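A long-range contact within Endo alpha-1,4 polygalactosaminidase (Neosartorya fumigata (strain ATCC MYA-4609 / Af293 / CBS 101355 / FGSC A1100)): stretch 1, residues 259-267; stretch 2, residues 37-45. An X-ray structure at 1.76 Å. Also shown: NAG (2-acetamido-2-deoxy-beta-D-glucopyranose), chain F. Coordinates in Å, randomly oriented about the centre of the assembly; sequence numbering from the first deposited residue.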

ATOM      1  N   ALA A 259      -3.268  18.993   6.622  1.00 41.19           N
ATOM      2  CA  ALA A 259      -2.227  19.040   7.643  1.00 44.14           C
ATOM      3  C   ALA A 259      -2.098  17.718   8.395  1.00 48.27           C
ATOM      4  O   ALA A 259      -1.074  17.484   9.047  1.00 48.25           O
ATOM      5  CB  ALA A 259      -2.500  20.185   8.624  1.00 49.18           C
ATOM      6  N   ASN A 260      -3.106  16.844   8.314  1.00 38.79           N
ATOM      7  CA  ASN A 260      -3.040  15.540   8.953  1.00 31.90           C
ATOM      8  C   ASN A 260      -2.667  14.418   7.990  1.00 30.67           C
ATOM      9  O   ASN A 260      -2.427  13.297   8.444  1.00 36.09           O
ATOM     10  CB  ASN A 260      -4.377  15.222   9.648  1.00 34.11           C
ATOM     11  CG  ASN A 260      -4.513  15.926  11.003  1.00 50.30           C
ATOM     12  OD1 ASN A 260      -3.537  16.436  11.547  1.00 51.93           O
ATOM     13  ND2 ASN A 260      -5.717  15.947  11.549  1.00 72.60           N
ATOM     14  N   PHE A 261      -2.586  14.688   6.685  1.00 31.70           N
ATOM     15  CA  PHE A 261      -2.162  13.680   5.712  1.00 26.23           C
ATOM     16  C   PHE A 261      -0.647  13.723   5.549  1.00 29.69           C
ATOM     17  O   PHE A 261      -0.038  14.796   5.564  1.00 30.87           O
ATOM     18  CB  PHE A 261      -2.823  13.910   4.348  1.00 28.60           C
ATOM     19  CG  PHE A 261      -4.290  13.521   4.280  1.00 34.51           C
ATOM     20  CD1 PHE A 261      -5.190  13.932   5.251  1.00 42.05           C
ATOM     21  CD2 PHE A 261      -4.766  12.763   3.223  1.00 31.14           C
ATOM     22  CE1 PHE A 261      -6.536  13.578   5.171  1.00 43.16           C
ATOM     23  CE2 PHE A 261      -6.113  12.407   3.140  1.00 27.51           C
ATOM     24  CZ  PHE A 261      -6.989  12.811   4.111  1.00 31.89           C
ATOM     25  N   SER A 262      -0.044  12.547   5.388  1.00 24.79           N
ATOM     26  CA  SER A 262       1.393  12.441   5.139  1.00 25.26           C
ATOM     27  C   SER A 262       1.587  12.367   3.632  1.00 28.54           C
ATOM     28  O   SER A 262       1.594  11.290   3.042  1.00 25.64           O
ATOM     29  CB  SER A 262       1.978  11.225   5.841  1.00 24.71           C
ATOM     30  OG  SER A 262       1.812  11.351   7.242  1.00 26.06           O
ATOM     31  N   THR A 263       1.741  13.527   3.000  1.00 27.21           N
ATOM     32  CA  THR A 263       1.727  13.591   1.548  1.00 23.61           C
ATOM     33  C   THR A 263       3.130  13.414   0.988  1.00 26.57           C
ATOM     34  O   THR A 263       4.097  13.979   1.510  1.00 27.22           O
ATOM     35  CB  THR A 263       1.130  14.917   1.075  1.00 27.11           C
ATOM     36  OG1 THR A 263      -0.227  15.018   1.540  1.00 29.70           O
ATOM     37  CG2 THR A 263       1.152  14.999  -0.449  1.00 29.23           C
ATOM     38  N   VAL A 264       3.235  12.605  -0.071  1.00 22.93           N
ATOM     39  CA  VAL A 264       4.401  12.602  -0.949  1.00 23.32           C
ATOM     40  C   VAL A 264       3.945  12.917  -2.367  1.00 27.47           C
ATOM     41  O   VAL A 264       2.886  12.460  -2.813  1.00 26.10           O
ATOM     42  CB  VAL A 264       5.171  11.264  -0.927  1.00 25.67           C
ATOM     43  CG1 VAL A 264       5.959  11.130   0.360  1.00 23.10           C
ATOM     44  CG2 VAL A 264       4.217  10.072  -1.133  1.00 21.93           C
ATOM     45  N   ILE A 265       4.755  13.693  -3.077  1.00 23.07           N
ATOM     46  CA  ILE A 265       4.592  13.905  -4.507  1.00 21.44           C
ATOM     47  C   ILE A 265       5.575  12.984  -5.210  1.00 21.87           C
ATOM     48  O   ILE A 265       6.775  13.013  -4.911  1.00 24.81           O
ATOM     49  CB  ILE A 265       4.828  15.382  -4.865  1.00 26.16           C
ATOM     50  CG1 ILE A 265       3.735  16.240  -4.219  1.00 32.35           C
ATOM     51  CG2 ILE A 265       4.868  15.581  -6.356  1.00 26.29           C
ATOM     52  CD1 ILE A 265       4.132  17.674  -4.025  1.00 36.05           C
ATOM     53  N   LYS A 266       5.072  12.133  -6.112  1.00 22.17           N
ATOM     54  CA  LYS A 266       5.880  11.061  -6.685  1.00 20.90           C
ATOM     55  C   LYS A 266       5.689  11.003  -8.196  1.00 23.93           C
ATOM     56  O   LYS A 266       4.694  11.491  -8.741  1.00 23.03           O
ATOM     57  CB  LYS A 266       5.513   9.673  -6.079  1.00 17.84           C
ATOM     58  CG  LYS A 266       5.670   9.567  -4.574  1.00 20.49           C
ATOM     59  CD  LYS A 266       7.155   9.553  -4.199  1.00 21.73           C
ATOM     60  CE  LYS A 266       7.861   8.300  -4.728  1.00 20.05           C
ATOM     61  NZ  LYS A 266       9.273   8.280  -4.209  1.00 17.70           N
ATOM     62  N   ASN A 267       6.654  10.372  -8.870  1.00 18.88           N
ATOM     63  CA  ASN A 267       6.417   9.856 -10.211  1.00 21.65           C
ATOM     64  C   ASN A 267       5.458   8.669 -10.158  1.00 18.73           C
ATOM     65  O   ASN A 267       5.422   7.926  -9.177  1.00 20.54           O
ATOM     66  CB  ASN A 267       7.719   9.387 -10.855  1.00 21.75           C
ATOM     67  CG  ASN A 267       8.675  10.510 -11.119  1.00 22.23           C
ATOM     68  OD1 ASN A 267       8.295  11.559 -11.636  1.00 23.52           O
ATOM     69  ND2 ASN A 267       9.945  10.291 -10.784  1.00 22.03           N
TER
HETATM   70  C1  NAG F 416      -5.871  16.584  12.833  1.00 68.76           C
HETATM   71  C2  NAG F 416      -6.909  17.730  12.801  1.00 84.38           C
HETATM   72  C3  NAG F 416      -7.206  18.247  14.215  1.00 94.06           C
HETATM   73  C4  NAG F 416      -7.529  17.101  15.165  1.00 94.45           C
HETATM   74  C5  NAG F 416      -6.385  16.098  15.135  1.00 87.19           C
HETATM   75  C6  NAG F 416      -6.588  14.916  16.059  1.00 80.48           C
HETATM   76  C7  NAG F 416      -7.139  19.340  10.955  1.00 80.52           C
HETATM   77  C8  NAG F 416      -6.480  20.457  10.199  1.00 78.30           C
HETATM   78  N2  NAG F 416      -6.431  18.818  11.962  1.00 84.53           N
HETATM   79  O3  NAG F 416      -8.305  19.150  14.165  1.00 99.33           O
HETATM   80  O4  NAG F 416      -7.723  17.592  16.488  1.00 95.81           O
HETATM   81  O5  NAG F 416      -6.267  15.586  13.802  1.00 80.15           O
HETATM   82  O6  NAG F 416      -7.368  13.890  15.457  1.00 74.86           O
HETATM   83  O7  NAG F 416      -8.259  18.929  10.664  1.00 77.66           O
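Stretch 2 (37-45) AVGTKWQIE

Two segments can run the same way and pack closely without sharing the backbone ladder of a sheet; side chains and waters then do the joining. Here residues 37-45 begin as a type II turn, Ala-37 to Thr-40, and continue as an extended strand from Trp-42. That strand runs broadly with the strand of stretch 1, the axes crossing at -40° with a closest approach of 7.5 Å, and no direct backbone-to-backbone hydrogen bond links the two.

Along stretch 1, the contact opens at Asn-260, which closes a 3-10 segment and carries an N-linked NAG on ND2. Its CB lies 3.8 Å from CG1 of Val-38, in the turn. A water joins its O to N of Gly-39 and also donates to OG of Ser-262. Gly-39 has phi/psi of 86/1, where a side chain would jam against the preceding carbonyl.

Beyond Asn-260 the side chains alternate: Phe-261 and Thr-263 point away, whereas Ser-262, Val-264 and Lys-266 point toward stretch 2. Ser-262 comes nearest the turn: the CA atoms of Ser-262 and Gly-39 are 5.1 Å apart, and Ser-262 OG donates to Thr-40 O at 2.7 Å. Ser-262 O accepts a weak hydrogen bond from Trp-42 NE1, 2.9 Å away, with an N-H...O angle of 126°. Thr-263, though turned away, still contributes its O to a second water, which bonds weakly to Trp-42 N.

Val-264 fills the space beyond, its CG2 3.6 Å from Trp-42 CZ2 and 4.2 Å from Ile-44 CG2. By this point the backbones have spread, with 7.1 Å between CA of Val-264 and CA of Gln-43. Lys-266 spans the wider gap with its long side chain: NZ donates to Gln-43 OE1 at 2.9 Å and to Ile-44 O at 2.8 Å. Gln-43 OE1 also accepts from Ile-44 N, so one oxygen serves both stretches.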

ATOM      1  N   ALA A  37       2.310   7.601  14.147  1.00 26.93           N
ATOM      2  CA  ALA A  37       1.514   8.768  14.486  1.00 33.88           C
ATOM      3  C   ALA A  37       0.967   9.430  13.226  1.00 25.32           C
ATOM      4  O   ALA A  37       1.547   9.325  12.145  1.00 30.46           O
ATOM      5  CB  ALA A  37       2.343   9.772  15.285  1.00 43.59           C
ATOM      6  N   VAL A  38      -0.182  10.096  13.379  1.00 28.24           N
ATOM      7  CA  VAL A  38      -0.688  10.967  12.328  1.00 28.92           C
ATOM      8  C   VAL A  38       0.399  11.960  11.939  1.00 30.55           C
ATOM      9  O   VAL A  38       1.092  12.512  12.797  1.00 34.00           O
ATOM     10  CB  VAL A  38      -1.958  11.697  12.803  1.00 29.77           C
ATOM     11  CG1 VAL A  38      -2.364  12.770  11.796  1.00 28.28           C
ATOM     12  CG2 VAL A  38      -3.100  10.704  13.019  1.00 30.31           C
ATOM     13  N   GLY A  39       0.558  12.178  10.639  1.00 30.77           N
ATOM     14  CA  GLY A  39       1.522  13.145  10.149  1.00 30.77           C
ATOM     15  C   GLY A  39       2.939  12.637   9.974  1.00 34.95           C
ATOM     16  O   GLY A  39       3.811  13.417   9.559  1.00 34.72           O
ATOM     17  N   THR A  40       3.203  11.365  10.260  1.00 30.03           N
ATOM     18  CA  THR A  40       4.565  10.860  10.141  1.00 25.85           C
ATOM     19  C   THR A  40       5.034  10.951   8.696  1.00 27.32           C
ATOM     20  O   THR A  40       4.340  10.507   7.776  1.00 26.99           O
ATOM     21  CB  THR A  40       4.659   9.415  10.639  1.00 32.24           C
ATOM     22  OG1 THR A  40       4.328   9.364  12.035  1.00 31.47           O
ATOM     23  CG2 THR A  40       6.072   8.892  10.444  1.00 35.09           C
ATOM     24  N   LYS A  41       6.212  11.542   8.500  1.00 27.29           N
ATOM     25  CA  LYS A  41       6.775  11.679   7.162  1.00 23.40           C
ATOM     26  C   LYS A  41       7.216  10.323   6.626  1.00 25.19           C
ATOM     27  O   LYS A  41       7.806   9.512   7.347  1.00 26.97           O
ATOM     28  CB  LYS A  41       7.965  12.636   7.193  1.00 26.55           C
ATOM     29  CG  LYS A  41       8.545  12.972   5.832  1.00 24.90           C
ATOM     30  CD  LYS A  41       9.675  14.001   6.002  1.00 30.09           C
ATOM     31  CE  LYS A  41      10.397  14.285   4.699  1.00 28.78           C
ATOM     32  NZ  LYS A  41      11.505  15.273   4.920  1.00 35.92           N
ATOM     33  N   TRP A  42       6.945  10.080   5.344  1.00 23.98           N
ATOM     34  CA  TRP A  42       7.272   8.795   4.749  1.00 20.84           C
ATOM     35  C   TRP A  42       7.888   8.993   3.372  1.00 23.67           C
ATOM     36  O   TRP A  42       7.894  10.090   2.802  1.00 22.07           O
ATOM     37  CB  TRP A  42       6.047   7.868   4.663  1.00 22.13           C
ATOM     38  CG  TRP A  42       5.020   8.201   3.597  1.00 20.96           C
ATOM     39  CD1 TRP A  42       4.441   9.416   3.356  1.00 23.96           C
ATOM     40  CD2 TRP A  42       4.409   7.276   2.678  1.00 21.66           C
ATOM     41  NE1 TRP A  42       3.530   9.310   2.322  1.00 23.16           N
ATOM     42  CE2 TRP A  42       3.494   8.013   1.887  1.00 22.75           C
ATOM     43  CE3 TRP A  42       4.554   5.900   2.445  1.00 21.31           C
ATOM     44  CZ2 TRP A  42       2.730   7.424   0.875  1.00 19.53           C
ATOM     45  CZ3 TRP A  42       3.788   5.303   1.437  1.00 18.24           C
ATOM     46  CH2 TRP A  42       2.881   6.069   0.668  1.00 21.08           C
ATOM     47  N   GLN A  43       8.433   7.895   2.866  1.00 20.70           N
ATOM     48  CA  GLN A  43       8.925   7.758   1.508  1.00 19.21           C
ATOM     49  C   GLN A  43       8.421   6.418   1.000  1.00 19.15           C
ATOM     50  O   GLN A  43       8.245   5.480   1.780  1.00 22.89           O
ATOM     51  CB  GLN A  43      10.472   7.850   1.469  1.00 19.86           C
ATOM     52  CG  GLN A  43      11.183   7.225   0.250  1.00 21.80           C
ATOM     53  CD  GLN A  43      10.995   7.998  -1.060  1.00 26.05           C
ATOM     54  OE1 GLN A  43       9.900   8.449  -1.382  1.00 18.60           O
ATOM     55  NE2 GLN A  43      12.076   8.146  -1.822  1.00 19.09           N
ATOM     56  N   ILE A  44       8.157   6.335  -0.299  1.00 17.71           N
ATOM     57  CA  ILE A  44       7.770   5.082  -0.928  1.00 18.84           C
ATOM     58  C   ILE A  44       8.594   4.916  -2.196  1.00 16.32           C
ATOM     59  O   ILE A  44       8.779   5.872  -2.957  1.00 18.46           O
ATOM     60  CB  ILE A  44       6.258   5.009  -1.234  1.00 19.15           C
ATOM     61  CG1 ILE A  44       5.935   3.722  -2.008  1.00 15.93           C
ATOM     62  CG2 ILE A  44       5.767   6.255  -1.985  1.00 18.15           C
ATOM     63  CD1 ILE A  44       4.426   3.394  -2.094  1.00 19.32           C
ATOM     64  N   GLU A  45       9.122   3.714  -2.402  1.00 17.12           N
ATOM     65  CA  GLU A  45       9.933   3.442  -3.592  1.00 17.53           C
ATOM     66  C   GLU A  45       9.708   1.976  -3.930  1.00 18.39           C
ATOM     67  O   GLU A  45      10.184   1.099  -3.205  1.00 16.04           O
ATOM     68  CB  GLU A  45      11.410   3.744  -3.357  1.00 16.89           C
ATOM     69  CG  GLU A  45      12.232   3.794  -4.655  1.00 15.67           C
ATOM     70  CD  GLU A  45      12.581   2.414  -5.171  1.00 16.75           C
ATOM     71  OE1 GLU A  45      13.309   1.683  -4.459  1.00 17.98           O
ATOM     72  OE2 GLU A  45      12.106   2.050  -6.275  1.00 18.53           O
TER
HETATM   73  O   HOH W   1      -0.907  11.226   8.337  1.00 25.33           O
HETATM   74  O   HOH W   2       5.166  12.618   4.090  1.00 23.99           O